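PDB 4CD8: endo-beta-1,4-mannanase from Alicyclobacillus acidocaldarius, which hydrolyses internal beta-1,4-mannosidic linkages of mannan chains as a TIM-barrel glycoside hydrolase of family GH113. Local coordinates for residues A[52-64]-A[107-119]. Residues are numbered along the deposited sequence; the frame is centred on the assembly and turned at random.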
loop_
_atom_site.group_PDB
_atom_site.type_symbol
_atom_site.label_atom_id
_atom_site.label_comp_id
_atom_site.label_asym_id
_atom_site.label_seq_id
_atom_site.Cartn_x
_atom_site.Cartn_y
_atom_site.Cartn_z
ATOM N N ALA A 52 8.446 -3.745 -4.951
ATOM C CA ALA A 52 9.474 -3.851 -3.920
ATOM C C ALA A 52 10.861 -3.999 -4.459
ATOM O O ALA A 52 11.139 -4.924 -5.237
ATOM C CB ALA A 52 9.174 -5.013 -2.982
ATOM N N GLY A 53 11.732 -3.102 -4.027
ATOM C CA GLY A 53 13.164 -3.316 -4.081
ATOM C C GLY A 53 13.564 -4.379 -3.079
ATOM O O GLY A 53 12.767 -4.758 -2.220
ATOM N N LEU A 54 14.783 -4.901 -3.219
ATOM C CA LEU A 54 15.220 -6.009 -2.383
ATOM C C LEU A 54 16.478 -5.676 -1.601
ATOM O O LEU A 54 17.480 -5.212 -2.150
ATOM C CB LEU A 54 15.471 -7.281 -3.216
ATOM C CG LEU A 54 14.248 -7.927 -3.869
ATOM C CD1 LEU A 54 14.682 -9.081 -4.780
ATOM C CD2 LEU A 54 13.282 -8.425 -2.790
ATOM N N MET A 55 16.400 -5.958 -0.313
ATOM C CA MET A 55 17.529 -5.910 0.558
ATOM C C MET A 55 18.104 -7.283 0.649
ATOM O O MET A 55 17.383 -8.267 0.810
ATOM C CB MET A 55 17.149 -5.420 1.938
ATOM C CG MET A 55 16.921 -3.915 1.933
ATOM S SD MET A 55 16.102 -3.306 3.411
ATOM C CE MET A 55 17.415 -3.569 4.626
ATOM N N GLU A 56 19.415 -7.300 0.564
ATOM C CA GLU A 56 20.193 -8.491 0.644
ATOM C C GLU A 56 19.980 -9.153 2.034
ATOM O O GLU A 56 19.771 -10.357 2.127
ATOM C CB GLU A 56 21.645 -8.081 0.369
ATOM C CG GLU A 56 22.600 -9.230 0.203
ATOM C CD GLU A 56 22.710 -9.787 -1.205
ATOM O OE1 GLU A 56 22.052 -9.308 -2.164
ATOM O OE2 GLU A 56 23.534 -10.728 -1.326
ATOM N N HIS A 57 19.959 -8.385 3.112
ATOM C CA HIS A 57 19.588 -8.944 4.409
ATOM C C HIS A 57 19.113 -7.742 5.198
ATOM O O HIS A 57 19.304 -6.607 4.770
ATOM C CB HIS A 57 20.774 -9.641 5.134
ATOM C CG HIS A 57 21.008 -11.088 4.756
ATOM N ND1 HIS A 57 20.147 -12.115 5.094
ATOM C CD2 HIS A 57 22.054 -11.677 4.124
ATOM C CE1 HIS A 57 20.633 -13.261 4.652
ATOM N NE2 HIS A 57 21.794 -13.026 4.066
ATOM N N PRO A 58 18.493 -7.986 6.345
ATOM C CA PRO A 58 17.807 -6.924 7.109
ATOM C C PRO A 58 18.730 -6.004 7.900
ATOM O O PRO A 58 18.281 -4.948 8.334
ATOM C CB PRO A 58 16.885 -7.691 8.050
ATOM C CG PRO A 58 17.517 -9.023 8.203
ATOM C CD PRO A 58 18.183 -9.316 6.898
ATOM N N GLY A 59 20.001 -6.359 8.029
ATOM C CA GLY A 59 21.037 -5.517 8.592
ATOM C C GLY A 59 22.054 -5.005 7.585
ATOM O O GLY A 59 23.099 -4.502 7.982
ATOM N N ASP A 60 21.743 -5.132 6.287
ATOM C CA ASP A 60 22.596 -4.603 5.196
ATOM C C ASP A 60 21.911 -3.347 4.584
ATOM O O ASP A 60 20.739 -3.389 4.224
ATOM C CB ASP A 60 22.815 -5.736 4.171
ATOM C CG ASP A 60 23.697 -5.357 3.006
ATOM O OD1 ASP A 60 23.925 -4.153 2.749
ATOM O OD2 ASP A 60 24.200 -6.296 2.336
ATOM N N PRO A 61 22.629 -2.205 4.527
ATOM C CA PRO A 61 21.958 -1.005 4.016
ATOM C C PRO A 61 21.672 -0.982 2.508
ATOM O O PRO A 61 21.017 -0.058 2.011
ATOM C CB PRO A 61 22.951 0.116 4.366
ATOM C CG PRO A 61 24.287 -0.561 4.421
ATOM C CD PRO A 61 23.977 -1.901 5.022
ATOM N N ALA A 62 22.190 -1.961 1.770
ATOM C CA ALA A 62 22.024 -2.009 0.322
ATOM C C ALA A 62 20.612 -2.343 -0.060
ATOM O O ALA A 62 19.995 -3.225 0.531
ATOM C CB ALA A 62 22.974 -3.062 -0.266
ATOM N N ILE A 63 20.125 -1.666 -1.092
ATOM C CA ILE A 63 18.840 -1.932 -1.699
ATOM C C ILE A 63 18.971 -2.084 -3.226
ATOM O O ILE A 63 19.541 -1.238 -3.934
ATOM C CB ILE A 63 17.810 -0.800 -1.416
ATOM C CG1 ILE A 63 17.761 -0.462 0.081
ATOM C CG2 ILE A 63 16.455 -1.221 -1.928
ATOM C CD1 ILE A 63 16.919 0.758 0.384
ATOM N N ALA A 64 18.415 -3.184 -3.721
ATOM C CA ALA A 64 18.392 -3.473 -5.150
ATOM C C ALA A 64 17.049 -3.096 -5.733
ATOM O O ALA A 64 16.013 -3.634 -5.354
ATOM C CB ALA A 64 18.683 -4.971 -5.379
ATOM N N ILE A 107 13.727 -4.516 9.908
ATOM C CA ILE A 107 15.113 -4.203 9.553
ATOM C C ILE A 107 15.804 -3.457 10.682
ATOM O O ILE A 107 15.178 -2.729 11.447
ATOM C CB ILE A 107 15.237 -3.473 8.213
ATOM C CG1 ILE A 107 14.654 -2.071 8.249
ATOM C CG2 ILE A 107 14.562 -4.317 7.140
ATOM C CD1 ILE A 107 15.004 -1.267 7.012
ATOM N N ARG A 108 17.091 -3.714 10.851
ATOM C CA ARG A 108 17.823 -3.120 11.956
ATOM C C ARG A 108 19.310 -3.105 11.703
ATOM O O ARG A 108 19.831 -4.018 11.103
ATOM C CB ARG A 108 17.523 -3.859 13.276
ATOM C CG ARG A 108 18.267 -3.274 14.457
ATOM C CD ARG A 108 17.645 -3.675 15.768
ATOM N NE ARG A 108 16.301 -3.117 15.900
ATOM C CZ ARG A 108 15.675 -2.935 17.060
ATOM N NH1 ARG A 108 16.277 -3.250 18.205
ATOM N NH2 ARG A 108 14.437 -2.433 17.072
ATOM N N PHE A 109 19.986 -2.073 12.224
ATOM C CA PHE A 109 21.422 -1.839 11.987
ATOM C C PHE A 109 22.236 -1.741 13.259
ATOM O O PHE A 109 21.741 -1.280 14.283
ATOM C CB PHE A 109 21.589 -0.616 11.119
ATOM C CG PHE A 109 20.898 -0.794 9.820
ATOM C CD1 PHE A 109 21.505 -1.510 8.826
ATOM C CD2 PHE A 109 19.574 -0.417 9.659
ATOM C CE1 PHE A 109 20.835 -1.789 7.665
ATOM C CE2 PHE A 109 18.896 -0.684 8.491
ATOM C CZ PHE A 109 19.534 -1.384 7.491
ATOM N N GLU A 110 23.491 -2.213 13.174
ATOM C CA GLU A 110 24.447 -2.204 14.297
ATOM C C GLU A 110 24.724 -0.798 14.836
ATOM O O GLU A 110 24.974 -0.624 16.036
ATOM C CB GLU A 110 25.778 -2.857 13.869
ATOM N N LYS A 111 24.685 0.189 13.940
ATOM C CA LYS A 111 25.096 1.559 14.251
ATOM C C LYS A 111 23.998 2.542 13.804
ATOM O O LYS A 111 23.300 2.313 12.795
ATOM C CB LYS A 111 26.398 1.888 13.503
ATOM C CG LYS A 111 27.610 0.983 13.764
ATOM C CD LYS A 111 28.333 1.304 15.079
ATOM C CE LYS A 111 29.746 0.709 15.260
ATOM N NZ LYS A 111 29.824 -0.679 15.792
ATOM N N GLU A 112 23.887 3.661 14.515
ATOM C CA GLU A 112 23.023 4.756 14.066
ATOM C C GLU A 112 23.642 5.505 12.884
ATOM O O GLU A 112 22.968 5.763 11.903
ATOM C CB GLU A 112 22.753 5.778 15.198
ATOM C CG GLU A 112 21.738 6.870 14.804
ATOM C CD GLU A 112 20.310 6.367 14.721
ATOM O OE1 GLU A 112 20.068 5.188 15.093
ATOM O OE2 GLU A 112 19.415 7.148 14.278
ATOM N N HIS A 113 24.925 5.855 12.992
ATOM C CA HIS A 113 25.569 6.686 11.970
ATOM C C HIS A 113 26.756 5.994 11.332
ATOM O O HIS A 113 27.272 5.014 11.878
ATOM C CB HIS A 113 26.028 8.022 12.585
ATOM C CG HIS A 113 24.896 8.897 13.007
ATOM N ND1 HIS A 113 24.572 9.120 14.325
ATOM C CD2 HIS A 113 23.976 9.561 12.272
ATOM C CE1 HIS A 113 23.520 9.915 14.385
ATOM N NE2 HIS A 113 23.142 10.198 13.149
ATOM N N GLY A 114 27.185 6.572 10.200
ATOM C CA GLY A 114 28.328 6.117 9.424
ATOM C C GLY A 114 27.883 5.780 8.018
ATOM O O GLY A 114 27.320 4.710 7.801
ATOM N N PRO A 115 28.124 6.684 7.044
ATOM C CA PRO A 115 27.770 6.415 5.649
ATOM C C PRO A 115 28.300 5.082 5.074
ATOM O O PRO A 115 27.637 4.484 4.224
ATOM C CB PRO A 115 28.356 7.613 4.911
ATOM C CG PRO A 115 28.249 8.705 5.907
ATOM C CD PRO A 115 28.662 8.046 7.196
ATOM N N ASP A 116 29.468 4.637 5.521
ATOM C CA ASP A 116 30.058 3.409 4.998
ATOM C C ASP A 116 29.988 2.276 5.980
ATOM O O ASP A 116 30.548 1.184 5.746
ATOM C CB ASP A 116 31.493 3.676 4.587
ATOM C CG ASP A 116 31.574 4.699 3.507
ATOM O OD1 ASP A 116 30.616 4.774 2.690
ATOM O OD2 ASP A 116 32.576 5.431 3.478
ATOM N N LEU A 117 29.261 2.488 7.062
ATOM C CA LEU A 117 29.075 1.428 8.039
ATOM C C LEU A 117 27.709 0.760 7.839
ATOM O O LEU A 117 26.891 1.210 7.032
ATOM C CB LEU A 117 29.241 1.973 9.459
ATOM C CG LEU A 117 30.530 2.758 9.736
ATOM C CD1 LEU A 117 30.592 3.246 11.181
ATOM C CD2 LEU A 117 31.755 1.910 9.380
ATOM N N GLU A 118 27.469 -0.332 8.553
ATOM C CA GLU A 118 26.163 -0.985 8.548
ATOM C C GLU A 118 25.268 -0.211 9.501
ATOM O O GLU A 118 25.049 -0.627 10.645
ATOM C CB GLU A 118 26.254 -2.470 8.955
ATOM C CG GLU A 118 26.948 -3.314 7.888
ATOM C CD GLU A 118 26.937 -4.819 8.137
ATOM O OE1 GLU A 118 26.321 -5.296 9.119
ATOM O OE2 GLU A 118 27.569 -5.533 7.319
ATOM N N SER A 119 24.779 0.942 9.035
ATOM C CA SER A 119 24.111 1.915 9.901
ATOM C C SER A 119 22.743 2.346 9.381
ATOM O O SER A 119 22.473 2.249 8.184
ATOM C CB SER A 119 24.977 3.176 9.987
ATOM O OG SER A 119 25.032 3.819 8.732
HETATM O O HOH W 1 23.985 -4.434 10.544
#
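The carbonyl oxygen P58 O accepts the backbone N-H of R108, with R108 N 3.0 Å from P58 O and 156° at the hydrogen. One residue on, G59 CA lies 3.2 Å from R108 O, a CA-H...O contact running the opposite way between the two backbones. A water joins them again, donating to G59 O at 2.7 Å and to E118 OE1 at 2.9 Å; its bond from E110 N is weak. By donating to both, the water probably eases the approach of two acceptors, G59 O and E118 OE1.

F109 and I107 carry the apolar part. With CG anti to its carbonyl carbon (chi1 -59°), the F109 ring reaches the turn 57-60, and CE1 comes within 3.4 Å of G59 C. D60 C sits at the ring edge near its plane, whereas S119 O lies over one face, toward the rim. P61 CD packs 4.1 Å from F109 CE1, and W120 meets the same ring edge-to-face. M55, bent at chi3 (69°), brings CE 3.9 Å from I107 CG2, the two side chains crossing at about a right angle; M55 CE also touches F109 CZ. Replacing F109 by an alanine would probably leave M55 CE and the P61 ring without their aromatic neighbour and open a gap beside G59 and D60.

The type I turn H57-D60 and an Asx turn, in which A62 N donates to D60 OD1 at 3.0 Å, shape the loop between strands 46-55 and 63-64. This loop packs on the one joining strand 89-98 to helix 120-140: contact between successive beta-alpha connections of a TIM barrel.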